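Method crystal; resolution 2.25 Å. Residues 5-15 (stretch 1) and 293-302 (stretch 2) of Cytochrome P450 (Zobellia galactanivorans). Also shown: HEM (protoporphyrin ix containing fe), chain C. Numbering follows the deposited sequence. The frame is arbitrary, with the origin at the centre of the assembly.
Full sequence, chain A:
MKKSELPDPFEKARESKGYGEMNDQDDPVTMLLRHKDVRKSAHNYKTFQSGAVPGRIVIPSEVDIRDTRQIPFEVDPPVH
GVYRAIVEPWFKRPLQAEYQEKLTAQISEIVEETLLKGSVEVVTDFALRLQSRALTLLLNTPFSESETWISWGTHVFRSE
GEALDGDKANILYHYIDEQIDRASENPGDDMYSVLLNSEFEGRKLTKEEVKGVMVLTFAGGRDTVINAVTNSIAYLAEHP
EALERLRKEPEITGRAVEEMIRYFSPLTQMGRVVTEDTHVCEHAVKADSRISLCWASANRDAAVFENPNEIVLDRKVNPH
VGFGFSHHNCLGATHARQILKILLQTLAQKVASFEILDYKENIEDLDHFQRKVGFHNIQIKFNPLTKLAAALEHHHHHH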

# COMPACT_ATOMS: atom_id res chain seq x y z
N GLU A 5 -18.68 -2.36 2.11
CA GLU A 5 -18.32 -3.68 1.61
C GLU A 5 -17.39 -3.58 0.40
O GLU A 5 -17.67 -2.77 -0.46
CB GLU A 5 -19.59 -4.44 1.22
CG GLU A 5 -19.35 -5.85 0.64
CD GLU A 5 -20.59 -6.77 0.71
OE1 GLU A 5 -21.62 -6.36 1.32
OE2 GLU A 5 -20.51 -7.91 0.15
N LEU A 6 -16.36 -4.42 0.33
CA LEU A 6 -15.60 -4.66 -0.90
C LEU A 6 -15.85 -6.08 -1.35
O LEU A 6 -15.28 -7.03 -0.79
CB LEU A 6 -14.09 -4.44 -0.71
CG LEU A 6 -13.59 -2.98 -0.80
CD1 LEU A 6 -14.23 -2.17 0.30
CD2 LEU A 6 -12.07 -2.89 -0.74
N PRO A 7 -16.72 -6.26 -2.36
CA PRO A 7 -17.00 -7.58 -2.89
C PRO A 7 -15.77 -8.19 -3.50
O PRO A 7 -14.84 -7.48 -3.85
CB PRO A 7 -18.03 -7.30 -4.01
CG PRO A 7 -18.61 -5.98 -3.70
CD PRO A 7 -17.50 -5.21 -3.04
N ASP A 8 -15.80 -9.51 -3.63
CA ASP A 8 -14.73 -10.28 -4.21
C ASP A 8 -15.14 -10.64 -5.64
O ASP A 8 -15.80 -11.65 -5.86
CB ASP A 8 -14.50 -11.55 -3.36
CG ASP A 8 -13.44 -12.50 -3.93
OD1 ASP A 8 -12.57 -12.05 -4.68
OD2 ASP A 8 -13.47 -13.70 -3.61
N PRO A 9 -14.70 -9.85 -6.64
CA PRO A 9 -15.05 -10.18 -8.03
C PRO A 9 -14.34 -11.41 -8.59
O PRO A 9 -14.65 -11.81 -9.70
CB PRO A 9 -14.54 -8.97 -8.81
CG PRO A 9 -13.32 -8.58 -8.04
CD PRO A 9 -13.74 -8.72 -6.59
N PHE A 10 -13.37 -11.96 -7.87
CA PHE A 10 -12.51 -13.05 -8.41
C PHE A 10 -12.97 -14.47 -8.08
O PHE A 10 -12.31 -15.45 -8.48
CB PHE A 10 -11.07 -12.87 -7.88
CG PHE A 10 -10.50 -11.52 -8.12
CD1 PHE A 10 -9.96 -11.20 -9.36
CD2 PHE A 10 -10.51 -10.55 -7.12
CE1 PHE A 10 -9.45 -9.94 -9.60
CE2 PHE A 10 -9.99 -9.29 -7.35
CZ PHE A 10 -9.46 -8.98 -8.60
N GLU A 11 -14.08 -14.57 -7.35
CA GLU A 11 -14.50 -15.84 -6.72
C GLU A 11 -14.75 -17.02 -7.65
O GLU A 11 -14.18 -18.10 -7.45
CB GLU A 11 -15.77 -15.61 -5.90
CG GLU A 11 -16.17 -16.80 -5.06
CD GLU A 11 -17.37 -16.47 -4.15
OE1 GLU A 11 -17.59 -15.28 -3.79
OE2 GLU A 11 -18.11 -17.39 -3.76
N LYS A 12 -15.62 -16.83 -8.64
CA LYS A 12 -15.92 -17.87 -9.60
C LYS A 12 -14.63 -18.29 -10.26
O LYS A 12 -14.28 -19.45 -10.25
CB LYS A 12 -16.97 -17.44 -10.65
CG LYS A 12 -17.49 -18.61 -11.51
CD LYS A 12 -18.78 -18.29 -12.27
N ALA A 13 -13.88 -17.35 -10.81
CA ALA A 13 -12.66 -17.75 -11.54
C ALA A 13 -11.61 -18.46 -10.66
O ALA A 13 -10.92 -19.38 -11.13
CB ALA A 13 -12.05 -16.54 -12.24
N ARG A 14 -11.47 -18.02 -9.40
CA ARG A 14 -10.50 -18.63 -8.47
C ARG A 14 -10.84 -20.07 -8.19
O ARG A 14 -9.96 -20.93 -8.17
CB ARG A 14 -10.45 -17.86 -7.12
CG ARG A 14 -9.48 -18.46 -6.08
CD ARG A 14 -9.39 -17.63 -4.81
NE ARG A 14 -10.69 -17.45 -4.16
CZ ARG A 14 -11.39 -16.32 -4.10
NH1 ARG A 14 -10.96 -15.18 -4.65
NH2 ARG A 14 -12.53 -16.32 -3.46
N GLU A 15 -12.12 -20.32 -7.94
CA GLU A 15 -12.59 -21.67 -7.59
C GLU A 15 -12.62 -22.63 -8.79
O GLU A 15 -12.30 -23.80 -8.64
CB GLU A 15 -13.92 -21.59 -6.81
CG GLU A 15 -13.68 -20.95 -5.44
CD GLU A 15 -14.93 -20.68 -4.63
OE1 GLU A 15 -16.04 -20.97 -5.15
OE2 GLU A 15 -14.80 -20.17 -3.48
N LEU A 293 0.38 -11.38 -9.42
CA LEU A 293 0.14 -11.92 -8.10
C LEU A 293 -1.03 -11.13 -7.54
O LEU A 293 -0.87 -9.98 -7.18
CB LEU A 293 1.38 -11.74 -7.26
CG LEU A 293 2.65 -12.32 -7.88
CD1 LEU A 293 3.93 -11.97 -7.14
CD2 LEU A 293 2.51 -13.81 -7.95
N CYS A 294 -2.23 -11.69 -7.56
CA CYS A 294 -3.39 -10.92 -7.19
C CYS A 294 -3.63 -11.13 -5.69
O CYS A 294 -4.37 -12.02 -5.27
CB CYS A 294 -4.60 -11.31 -8.06
SG CYS A 294 -6.10 -10.39 -7.69
N TRP A 295 -3.00 -10.27 -4.91
CA TRP A 295 -3.08 -10.30 -3.45
C TRP A 295 -4.53 -10.23 -2.98
O TRP A 295 -4.92 -10.90 -2.02
CB TRP A 295 -2.25 -9.13 -2.84
CG TRP A 295 -0.91 -8.84 -3.51
CD1 TRP A 295 -0.60 -7.74 -4.27
CD2 TRP A 295 0.28 -9.64 -3.47
NE1 TRP A 295 0.72 -7.81 -4.72
CE2 TRP A 295 1.28 -8.96 -4.24
CE3 TRP A 295 0.61 -10.84 -2.87
CZ2 TRP A 295 2.56 -9.46 -4.42
CZ3 TRP A 295 1.91 -11.36 -3.04
CH2 TRP A 295 2.88 -10.67 -3.82
N ALA A 296 -5.36 -9.43 -3.64
CA ALA A 296 -6.75 -9.26 -3.20
C ALA A 296 -7.59 -10.55 -3.32
O ALA A 296 -8.38 -10.84 -2.44
CB ALA A 296 -7.42 -8.14 -3.94
N SER A 297 -7.39 -11.34 -4.38
CA SER A 297 -8.00 -12.66 -4.50
C SER A 297 -7.43 -13.69 -3.52
O SER A 297 -8.18 -14.44 -2.91
CB SER A 297 -7.82 -13.18 -5.93
OG SER A 297 -8.32 -14.49 -6.08
N ALA A 298 -6.11 -13.72 -3.36
CA ALA A 298 -5.47 -14.66 -2.46
C ALA A 298 -6.00 -14.45 -1.03
O ALA A 298 -6.16 -15.40 -0.31
CB ALA A 298 -3.96 -14.54 -2.51
N ASN A 299 -6.32 -13.22 -0.68
CA ASN A 299 -6.71 -12.86 0.66
C ASN A 299 -8.20 -13.14 0.94
O ASN A 299 -8.67 -12.89 2.05
CB ASN A 299 -6.38 -11.38 0.93
CG ASN A 299 -4.91 -11.15 1.30
OD1 ASN A 299 -4.18 -12.08 1.66
ND2 ASN A 299 -4.47 -9.91 1.23
N ARG A 300 -8.93 -13.61 -0.09
CA ARG A 300 -10.30 -14.12 0.08
C ARG A 300 -10.42 -15.66 -0.13
O ARG A 300 -11.50 -16.19 -0.07
CB ARG A 300 -11.26 -13.41 -0.89
CG ARG A 300 -11.28 -11.90 -0.83
CD ARG A 300 -11.73 -11.40 0.53
NE ARG A 300 -11.85 -9.95 0.52
CZ ARG A 300 -12.95 -9.27 0.25
NH1 ARG A 300 -14.09 -9.88 0.01
NH2 ARG A 300 -12.94 -7.96 0.25
N ASP A 301 -9.31 -16.34 -0.41
CA ASP A 301 -9.31 -17.78 -0.63
C ASP A 301 -9.98 -18.57 0.52
O ASP A 301 -9.53 -18.52 1.67
CB ASP A 301 -7.87 -18.26 -0.82
CG ASP A 301 -7.79 -19.61 -1.50
OD1 ASP A 301 -8.69 -20.43 -1.32
OD2 ASP A 301 -6.79 -19.88 -2.22
N ALA A 302 -11.03 -19.32 0.20
CA ALA A 302 -11.83 -19.97 1.23
C ALA A 302 -11.22 -21.28 1.73
O ALA A 302 -11.69 -21.81 2.72
CB ALA A 302 -13.25 -20.20 0.77
CHA HEM C . 6.11 -3.48 -1.63
CHB HEM C . 1.48 -3.23 -0.28
CHC HEM C . 2.34 0.90 2.03
CHD HEM C . 6.75 0.98 0.18
C1A HEM C . 4.78 -3.77 -1.44
C2A HEM C . 4.13 -4.94 -1.92
C3A HEM C . 2.87 -4.86 -1.53
C4A HEM C . 2.68 -3.66 -0.82
CMA HEM C . 1.84 -5.91 -1.82
CAA HEM C . 4.72 -6.13 -2.69
CBA HEM C . 4.96 -5.73 -4.14
CGA HEM C . 5.63 -6.84 -4.91
O1A HEM C . 6.26 -6.56 -5.92
O2A HEM C . 5.60 -8.03 -4.55
C1B HEM C . 1.32 -2.09 0.47
C2B HEM C . 0.12 -1.81 1.15
C3B HEM C . 0.33 -0.62 1.81
C4B HEM C . 1.74 -0.22 1.48
CMB HEM C . -1.14 -2.62 1.11
CAB HEM C . -0.49 0.18 2.71
CBB HEM C . -1.63 -0.20 3.26
C1C HEM C . 3.62 1.30 1.75
C2C HEM C . 4.18 2.52 2.11
C3C HEM C . 5.43 2.58 1.54
C4C HEM C . 5.60 1.35 0.85
CMC HEM C . 3.56 3.58 2.98
CAC HEM C . 6.44 3.64 1.66
CBC HEM C . 6.34 4.79 2.32
C1D HEM C . 6.93 -0.28 -0.41
C2D HEM C . 8.22 -0.68 -1.00
C3D HEM C . 8.07 -1.92 -1.49
C4D HEM C . 6.66 -2.25 -1.24
CMD HEM C . 9.46 0.14 -0.98
CAD HEM C . 9.13 -2.76 -2.18
CBD HEM C . 9.83 -3.80 -1.30
CGD HEM C . 10.93 -4.54 -2.09
O1D HEM C . 10.98 -4.46 -3.37
O2D HEM C . 11.83 -5.24 -1.52
NA HEM C . 3.86 -2.96 -0.80
NB HEM C . 2.23 -1.13 0.68
NC HEM C . 4.46 0.61 0.96
ND HEM C . 6.06 -1.25 -0.58
FE HEM C . 4.24 -1.22 0.02
O HOH W 1 -12.25 -19.69 -2.65
O HOH W 2 3.37 -0.35 -1.86

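Segments far apart in sequence are often fastened by a few arginines, whose planar, many-handed guanidinium groups can gather carbonyl, hydroxyl and carboxylate oxygens at once. The N-terminal segment of this cytochrome P450 offers a compact example: it lies against residues 293-302, with nearly three hundred residues between touching partners, and one arginine from each stretch does most of the polar work.

The segment begins without contact at Glu 5. At Leu 6 the first tether appears, and it comes from the backbone. The carbonyl oxygen Leu 6 O accepts a hydrogen bond from Arg 300 NH2 at 2.7 Å, with an N-H...O angle of 158°, and a weak one from Arg 300 NH1 at 3.2 Å. The oxygen sits at the edge of the guanidinium, near its plane, where the N-H groups point; the bent second bond is what one acceptor shared between two nitrogens tends to give. Because the acceptor is a main-chain atom, this tether does not depend on a polar side chain at Leu 6, whose CA-to-CB bond points toward the other stretch, with Leu 6 CB 3.8 Å from Arg 300 NH2. Pro 7 points away and adds little.

Asp 8 serves two purposes. Its OD1 accepts from Phe 10 N at 3.3 Å, a capping bond within the type I turn that runs from Asp 8 to Glu 11 and leads into the helix. Its OD2 forms a salt bridge with Arg 14 NH2 at 2.8 Å and also accepts from Arg 14 NH1 at 3.1 Å. The same carboxylate oxygen packs 3.5 Å from Arg 300 CB, so the side chain that orders its own segment also touches the neighbouring one.

Phe 10 supplies the apolar part of the contact. Phe 10 CA and Ser 297 CA, 6.0 Å apart, are the closest CA pair across the two stretches. Cys 294 SG lies over one face of the ring, 3.9 Å from the centroid of Phe 10 and only 18° off the ring normal, a sulfur-aromatic arrangement. That sulfur also accepts a weak capping bond from Ser 297 N, at 3.7 Å from Cys 294 SG, at the start of the short helix. Ala 296 CB approaches Phe 10 CE2 obliquely at 4.4 Å.

One helical turn later, with Arg 14 N bonded to Phe 10 O at 2.9 Å, Arg 14 completes the network. Already held by Asp 8, its NH1 donates to Ser 297 OG at 3.1 Å with a nearly straight angle of 163°, the hydroxyl lying at the guanidinium edge. Over one face lie Arg 300 O and Asp 301 N, a packing contact rather than a directed bond.

The final link at Glu 15 runs through solvent. Water 1 donates to Glu 15 OE2 at 2.7 Å and accepts from Arg 14 NE and Ala 302 N, each 3.1 Å from the water O, bridging the two stretches where their direct contacts end.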